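Local structure of fibronectin type III domain-containing protein (Simiduia agarivorans, 6P2K) at residues B[27-31]-B[41-46]; B[610-614]-B[633-639]. The protein probably hydrolyses xyloglucan or related beta-glucans as a family 74 glycoside hydrolase, this chain being its catalytic part of two seven-bladed beta-propellers. All coordinates share one frame. Residue numbers count along the deposited sequence, not the author numbering.

Interaction 1: residues B[27-31]-B[41-46]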
ATOM      1  N   ALA B  27      17.428 -16.266  52.646  1.00 39.95           N
ATOM      2  CA  ALA B  27      16.458 -16.325  51.564  1.00 40.16           C
ATOM      3  C   ALA B  27      16.771 -15.265  50.514  1.00 39.96           C
ATOM      4  O   ALA B  27      17.234 -14.168  50.837  1.00 32.28           O
ATOM      5  CB  ALA B  27      15.044 -16.140  52.109  1.00 41.46           C
ATOM      6  N   ASN B  28      16.531 -15.616  49.250  1.00 31.86           N
ATOM      7  CA  ASN B  28      16.765 -14.797  48.062  1.00 29.91           C
ATOM      8  C   ASN B  28      18.242 -14.679  47.697  1.00 32.05           C
ATOM      9  O   ASN B  28      18.579 -13.929  46.770  1.00 33.53           O
ATOM     10  CB  ASN B  28      16.150 -13.398  48.200  1.00 34.24           C
ATOM     11  CG  ASN B  28      14.661 -13.449  48.498  1.00 38.43           C
ATOM     12  OD1 ASN B  28      13.913 -14.168  47.836  1.00 39.60           O
ATOM     13  ND2 ASN B  28      14.228 -12.698  49.505  1.00 34.19           N
ATOM     14  N   VAL B  29      19.130 -15.405  48.372  1.00 32.20           N
ATOM     15  CA  VAL B  29      20.551 -15.431  48.035  1.00 32.62           C
ATOM     16  C   VAL B  29      20.839 -16.715  47.266  1.00 33.76           C
ATOM     17  O   VAL B  29      20.646 -17.818  47.787  1.00 36.27           O
ATOM     18  CB  VAL B  29      21.434 -15.327  49.287  1.00 35.17           C
ATOM     19  CG1 VAL B  29      22.893 -15.479  48.904  1.00 26.94           C
ATOM     20  CG2 VAL B  29      21.204 -13.987  49.964  1.00 29.69           C
ATOM     21  N   VAL B  30      21.292 -16.575  46.019  1.00 29.10           N
ATOM     22  CA  VAL B  30      21.559 -17.712  45.146  1.00 27.96           C
ATOM     23  C   VAL B  30      22.867 -17.492  44.401  1.00 28.66           C
ATOM     24  O   VAL B  30      23.287 -16.358  44.150  1.00 27.03           O
ATOM     25  CB  VAL B  30      20.417 -17.952  44.130  1.00 28.78           C
ATOM     26  CG1 VAL B  30      19.169 -18.449  44.839  1.00 29.89           C
ATOM     27  CG2 VAL B  30      20.123 -16.678  43.353  1.00 28.42           C
ATOM     28  N   TYR B  31      23.504 -18.602  44.032  1.00 26.52           N
ATOM     29  CA  TYR B  31      24.718 -18.601  43.232  1.00 25.36           C
ATOM     30  C   TYR B  31      24.463 -19.386  41.956  1.00 28.93           C
ATOM     31  O   TYR B  31      23.751 -20.396  41.973  1.00 27.79           O
ATOM     32  CB  TYR B  31      25.887 -19.205  44.008  1.00 25.60           C
ATOM     33  CG  TYR B  31      26.269 -18.384  45.216  1.00 29.61           C
ATOM     34  CD1 TYR B  31      25.612 -18.546  46.428  1.00 25.92           C
ATOM     35  CD2 TYR B  31      27.272 -17.429  45.137  1.00 27.73           C
ATOM     36  CE1 TYR B  31      25.954 -17.787  47.530  1.00 28.22           C
ATOM     37  CE2 TYR B  31      27.622 -16.667  46.232  1.00 27.85           C
ATOM     38  CZ  TYR B  31      26.961 -16.849  47.425  1.00 28.58           C
ATOM     39  OH  TYR B  31      27.307 -16.084  48.512  1.00 28.52           O
ATOM     40  N   LYS B  41      26.531 -14.240  41.676  1.00 24.32           N
ATOM     41  CA  LYS B  41      25.793 -14.128  42.926  1.00 25.82           C
ATOM     42  C   LYS B  41      24.614 -13.182  42.745  1.00 27.31           C
ATOM     43  O   LYS B  41      24.678 -12.222  41.969  1.00 27.79           O
ATOM     44  CB  LYS B  41      26.705 -13.623  44.054  1.00 26.23           C
ATOM     45  CG  LYS B  41      26.062 -13.549  45.430  1.00 28.99           C
ATOM     46  CD  LYS B  41      27.020 -12.946  46.451  1.00 29.37           C
ATOM     47  CE  LYS B  41      26.416 -12.951  47.851  1.00 33.81           C
ATOM     48  NZ  LYS B  41      27.453 -12.891  48.920  1.00 36.18           N
ATOM     49  N   SER B  42      23.528 -13.461  43.466  1.00 27.75           N
ATOM     50  CA  SER B  42      22.379 -12.569  43.501  1.00 25.80           C
ATOM     51  C   SER B  42      21.773 -12.601  44.894  1.00 28.82           C
ATOM     52  O   SER B  42      21.644 -13.675  45.495  1.00 26.05           O
ATOM     53  CB  SER B  42      21.321 -12.974  42.465  1.00 25.22           C
ATOM     54  OG  SER B  42      20.030 -12.535  42.863  1.00 27.45           O
ATOM     55  N   THR B  43      21.403 -11.427  45.407  1.00 31.39           N
ATOM     56  CA  THR B  43      20.740 -11.325  46.703  1.00 35.40           C
ATOM     57  C   THR B  43      19.278 -10.913  46.585  1.00 32.67           C
ATOM     58  O   THR B  43      18.652 -10.593  47.600  1.00 34.58           O
ATOM     59  CB  THR B  43      21.477 -10.344  47.616  1.00 37.62           C
ATOM     60  OG1 THR B  43      21.343  -9.014  47.097  1.00 39.72           O
ATOM     61  CG2 THR B  43      22.950 -10.702  47.721  1.00 35.54           C
ATOM     62  N   ASN B  44      18.714 -10.920  45.379  1.00 29.76           N
ATOM     63  CA  ASN B  44      17.296 -10.643  45.179  1.00 31.13           C
ATOM     64  C   ASN B  44      16.637 -11.769  44.394  1.00 29.48           C
ATOM     65  O   ASN B  44      15.736 -11.543  43.581  1.00 28.38           O
ATOM     66  CB  ASN B  44      17.087  -9.295  44.491  1.00 30.44           C
ATOM     67  CG  ASN B  44      17.961  -9.115  43.260  1.00 27.54           C
ATOM     68  OD1 ASN B  44      18.446 -10.083  42.677  1.00 23.62           O
ATOM     69  ND2 ASN B  44      18.156  -7.865  42.857  1.00 29.60           N
ATOM     70  N   ASN B  45      17.090 -13.002  44.636  1.00 28.17           N
ATOM     71  CA  ASN B  45      16.546 -14.207  44.004  1.00 27.60           C
ATOM     72  C   ASN B  45      16.556 -14.103  42.480  1.00 29.03           C
ATOM     73  O   ASN B  45      15.607 -14.504  41.800  1.00 29.17           O
ATOM     74  CB  ASN B  45      15.138 -14.516  44.518  1.00 30.15           C
ATOM     75  CG  ASN B  45      14.771 -15.979  44.353  1.00 26.92           C
ATOM     76  OD1 ASN B  45      15.613 -16.860  44.523  1.00 27.03           O
ATOM     77  ND2 ASN B  45      13.516 -16.244  44.007  1.00 26.10           N
ATOM     78  N   GLY B  46      17.640 -13.563  41.935  1.00 25.33           N
ATOM     79  CA  GLY B  46      17.858 -13.594  40.508  1.00 23.15           C
ATOM     80  C   GLY B  46      17.293 -12.436  39.721  1.00 23.51           C
ATOM     81  O   GLY B  46      17.313 -12.490  38.486  1.00 20.80           O
TER
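This is the open end of a beta hairpin, antiparallel strands 30-34 and 39-42, the two middle strands of a four-stranded propeller blade. V30 and S42 form a hydrogen-bonded pair: V30 N to S42 O (164°) and S42 N to V30 O (152°), both 3.0 Å. Y31 and K41 follow as a non-hydrogen-bonded pair, CA to CA 4.6 Å. N45 N donates to N28 O at 2.8 Å (150°), tying the turn after S42 to N28 beyond the last bridge. The turn fits an Asp-box-like motif, N44 in the usual Asp position: S42 OG accepts from G46 N (2.8 Å) and donates to N44 OD1 (2.9 Å). V30 CG2 lies 4.0 Å from S42 CB, on the face where W49 and W345 also meet V30. On the other face, K41 NZ reaches Y31 OH weakly at 3.2 Å, its stronger partner being the carbonyl of G87. The chemistry thus implies a junction held mainly by backbone hydrogen bonds, the lysine also linking it to the neighbouring blade.

Interaction 2: residues B[610-614]-B[633-639]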
ATOM      1  N   VAL B 610      51.886 -12.997   1.215  1.00 23.06           N
ATOM      2  CA  VAL B 610      52.850 -11.953   1.548  1.00 25.74           C
ATOM      3  C   VAL B 610      53.401 -12.092   2.958  1.00 26.26           C
ATOM      4  O   VAL B 610      54.296 -11.331   3.338  1.00 26.60           O
ATOM      5  CB  VAL B 610      52.261 -10.541   1.343  1.00 22.24           C
ATOM      6  CG1 VAL B 610      51.939 -10.311  -0.127  1.00 21.61           C
ATOM      7  CG2 VAL B 610      51.028 -10.337   2.208  1.00 20.93           C
ATOM      8  N   LEU B 611      52.896 -13.038   3.746  1.00 24.23           N
ATOM      9  CA  LEU B 611      53.476 -13.352   5.045  1.00 22.59           C
ATOM     10  C   LEU B 611      53.254 -14.831   5.319  1.00 23.21           C
ATOM     11  O   LEU B 611      52.121 -15.311   5.250  1.00 23.75           O
ATOM     12  CB  LEU B 611      52.853 -12.504   6.162  1.00 24.92           C
ATOM     13  CG  LEU B 611      53.499 -12.690   7.541  1.00 28.57           C
ATOM     14  CD1 LEU B 611      54.914 -12.114   7.561  1.00 21.73           C
ATOM     15  CD2 LEU B 611      52.650 -12.076   8.640  1.00 27.87           C
ATOM     16  N   ALA B 612      54.332 -15.548   5.629  1.00 23.35           N
ATOM     17  CA  ALA B 612      54.240 -16.978   5.923  1.00 26.93           C
ATOM     18  C   ALA B 612      53.878 -17.174   7.397  1.00 27.57           C
ATOM     19  O   ALA B 612      54.645 -17.702   8.202  1.00 33.80           O
ATOM     20  CB  ALA B 612      55.543 -17.682   5.567  1.00 29.28           C
ATOM     21  N   SER B 613      52.675 -16.718   7.741  1.00 24.69           N
ATOM     22  CA  SER B 613      52.129 -16.860   9.080  1.00 22.30           C
ATOM     23  C   SER B 613      51.227 -18.094   9.133  1.00 26.92           C
ATOM     24  O   SER B 613      51.066 -18.821   8.148  1.00 24.89           O
ATOM     25  CB  SER B 613      51.372 -15.592   9.487  1.00 19.75           C
ATOM     26  OG  SER B 613      50.582 -15.111   8.415  1.00 25.15           O
ATOM     27  N   SER B 614      50.646 -18.339  10.307  1.00 24.31           N
ATOM     28  CA  SER B 614      49.735 -19.463  10.486  1.00 23.50           C
ATOM     29  C   SER B 614      48.958 -19.277  11.784  1.00 25.17           C
ATOM     30  O   SER B 614      49.247 -18.387  12.588  1.00 23.53           O
ATOM     31  CB  SER B 614      50.486 -20.797  10.485  1.00 24.42           C
ATOM     32  OG  SER B 614      51.438 -20.846  11.532  1.00 32.01           O
ATOM     33  N   SER B 633      49.117  -7.995  11.317  1.00 24.38           N
ATOM     34  CA  SER B 633      48.821  -9.416  11.429  1.00 23.71           C
ATOM     35  C   SER B 633      48.942  -9.872  12.874  1.00 23.78           C
ATOM     36  O   SER B 633      49.906  -9.527  13.566  1.00 22.87           O
ATOM     37  CB  SER B 633      49.773 -10.236  10.548  1.00 24.30           C
ATOM     38  OG  SER B 633      49.797 -11.604  10.932  1.00 22.28           O
ATOM     39  N   PHE B 634      47.968 -10.659  13.318  1.00 24.95           N
ATOM     40  CA  PHE B 634      48.007 -11.333  14.612  1.00 25.56           C
ATOM     41  C   PHE B 634      48.005 -12.826  14.326  1.00 25.43           C
ATOM     42  O   PHE B 634      46.982 -13.381  13.911  1.00 22.54           O
ATOM     43  CB  PHE B 634      46.825 -10.929  15.491  1.00 22.08           C
ATOM     44  CG  PHE B 634      46.738 -11.692  16.787  1.00 24.52           C
ATOM     45  CD1 PHE B 634      47.846 -11.828  17.610  1.00 23.98           C
ATOM     46  CD2 PHE B 634      45.537 -12.268  17.185  1.00 27.97           C
ATOM     47  CE1 PHE B 634      47.761 -12.525  18.803  1.00 29.80           C
ATOM     48  CE2 PHE B 634      45.444 -12.964  18.377  1.00 30.49           C
ATOM     49  CZ  PHE B 634      46.557 -13.094  19.188  1.00 29.39           C
ATOM     50  N   ALA B 635      49.150 -13.467  14.529  1.00 25.91           N
ATOM     51  CA  ALA B 635      49.350 -14.845  14.104  1.00 24.07           C
ATOM     52  C   ALA B 635      50.660 -15.333  14.703  1.00 26.35           C
ATOM     53  O   ALA B 635      51.400 -14.571  15.329  1.00 29.07           O
ATOM     54  CB  ALA B 635      49.378 -14.960  12.575  1.00 20.65           C
ATOM     55  N   LYS B 636      50.939 -16.614  14.504  1.00 23.96           N
ATOM     56  CA  LYS B 636      52.252 -17.166  14.792  1.00 28.41           C
ATOM     57  C   LYS B 636      53.051 -17.286  13.500  1.00 27.58           C
ATOM     58  O   LYS B 636      52.504 -17.232  12.397  1.00 27.87           O
ATOM     59  CB  LYS B 636      52.141 -18.531  15.487  1.00 35.92           C
ATOM     60  CG  LYS B 636      51.897 -19.715  14.567  1.00 42.68           C
ATOM     61  CD  LYS B 636      51.781 -21.007  15.367  1.00 47.50           C
ATOM     62  CE  LYS B 636      52.057 -22.238  14.511  1.00 54.50           C
ATOM     63  NZ  LYS B 636      53.181 -23.052  15.071  1.00 59.13           N
ATOM     64  N   GLY B 637      54.364 -17.428  13.651  1.00 31.74           N
ATOM     65  CA  GLY B 637      55.230 -17.580  12.497  1.00 30.08           C
ATOM     66  C   GLY B 637      55.537 -16.258  11.811  1.00 28.97           C
ATOM     67  O   GLY B 637      55.561 -15.191  12.429  1.00 27.32           O
ATOM     68  N   GLY B 638      55.773 -16.342  10.504  1.00 30.19           N
ATOM     69  CA  GLY B 638      56.148 -15.188   9.713  1.00 32.34           C
ATOM     70  C   GLY B 638      57.402 -15.428   8.898  1.00 38.94           C
ATOM     71  O   GLY B 638      57.656 -14.722   7.916  1.00 40.29           O
ATOM     72  N   GLY B 639      58.195 -16.420   9.295  1.00 38.05           N
ATOM     73  CA  GLY B 639      59.386 -16.778   8.566  1.00 32.37           C
ATOM     74  C   GLY B 639      60.656 -16.405   9.301  1.00 39.18           C
ATOM     75  O   GLY B 639      60.630 -15.986  10.463  1.00 37.27           O
TER
HETATM   76  O   HOH W   1      57.094 -14.376   5.499  1.00 39.26           O
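Two successive propeller blades meet here: after the strand 628-634 the chain turns a corner at A635 and K636, and strand 637-638 adds an antiparallel edge to strand 605-615 of the preceding blade. The best evidence is the S614-K636 hydrogen-bonded pair, where S614 N donates to K636 O at 3.0 Å (139°) and K636 N to S614 O at 3.1 Å (154°). Further along, pairing loosens. G638 N approaches A612 O at 2.9 Å, but the 128° angle makes this bond weak. A612 is the centre of an inverse gamma turn, whose S613 N to L611 O bond (2.9 Å) is also weak. V610 and L611 both face V594, forming a classic beta bulge, and V610 O accepts from the indole of W660. K636 NZ is satisfied by N646, and G639 N by the hydroxyl of T643. At the corner, S613 CB and A635 CB touch at 3.7 Å, while L611 CD2 lies 3.7 Å from S633 OG. The distorted end is bridged by a water that accepts from A612 N at 3.0 Å and donates to G638 O at 2.5 Å.

Overall arrangement
Interactions 1 and 2 lie on opposite sides of the chain's centre, 22 and 29 Å from it; their own centres are 48 Å apart and their nearest atoms about 30 Å, so they do not touch. By strand order, interaction 1 belongs to the first seven-bladed propeller and interaction 2 to the second, consistent with that separation. Both use antiparallel pairing: residues 27-31 and 41-46 join adjacent strands within one blade, whereas 610-614 and 633-639 connect consecutive blades. Both lie away from the zinc sites. The K41 side chain of interaction 1 lies about 8 Å from a bound polyethylene glycol (PE3). Neither contact touches another chain of the assembly, so both concern the chain's internal construction.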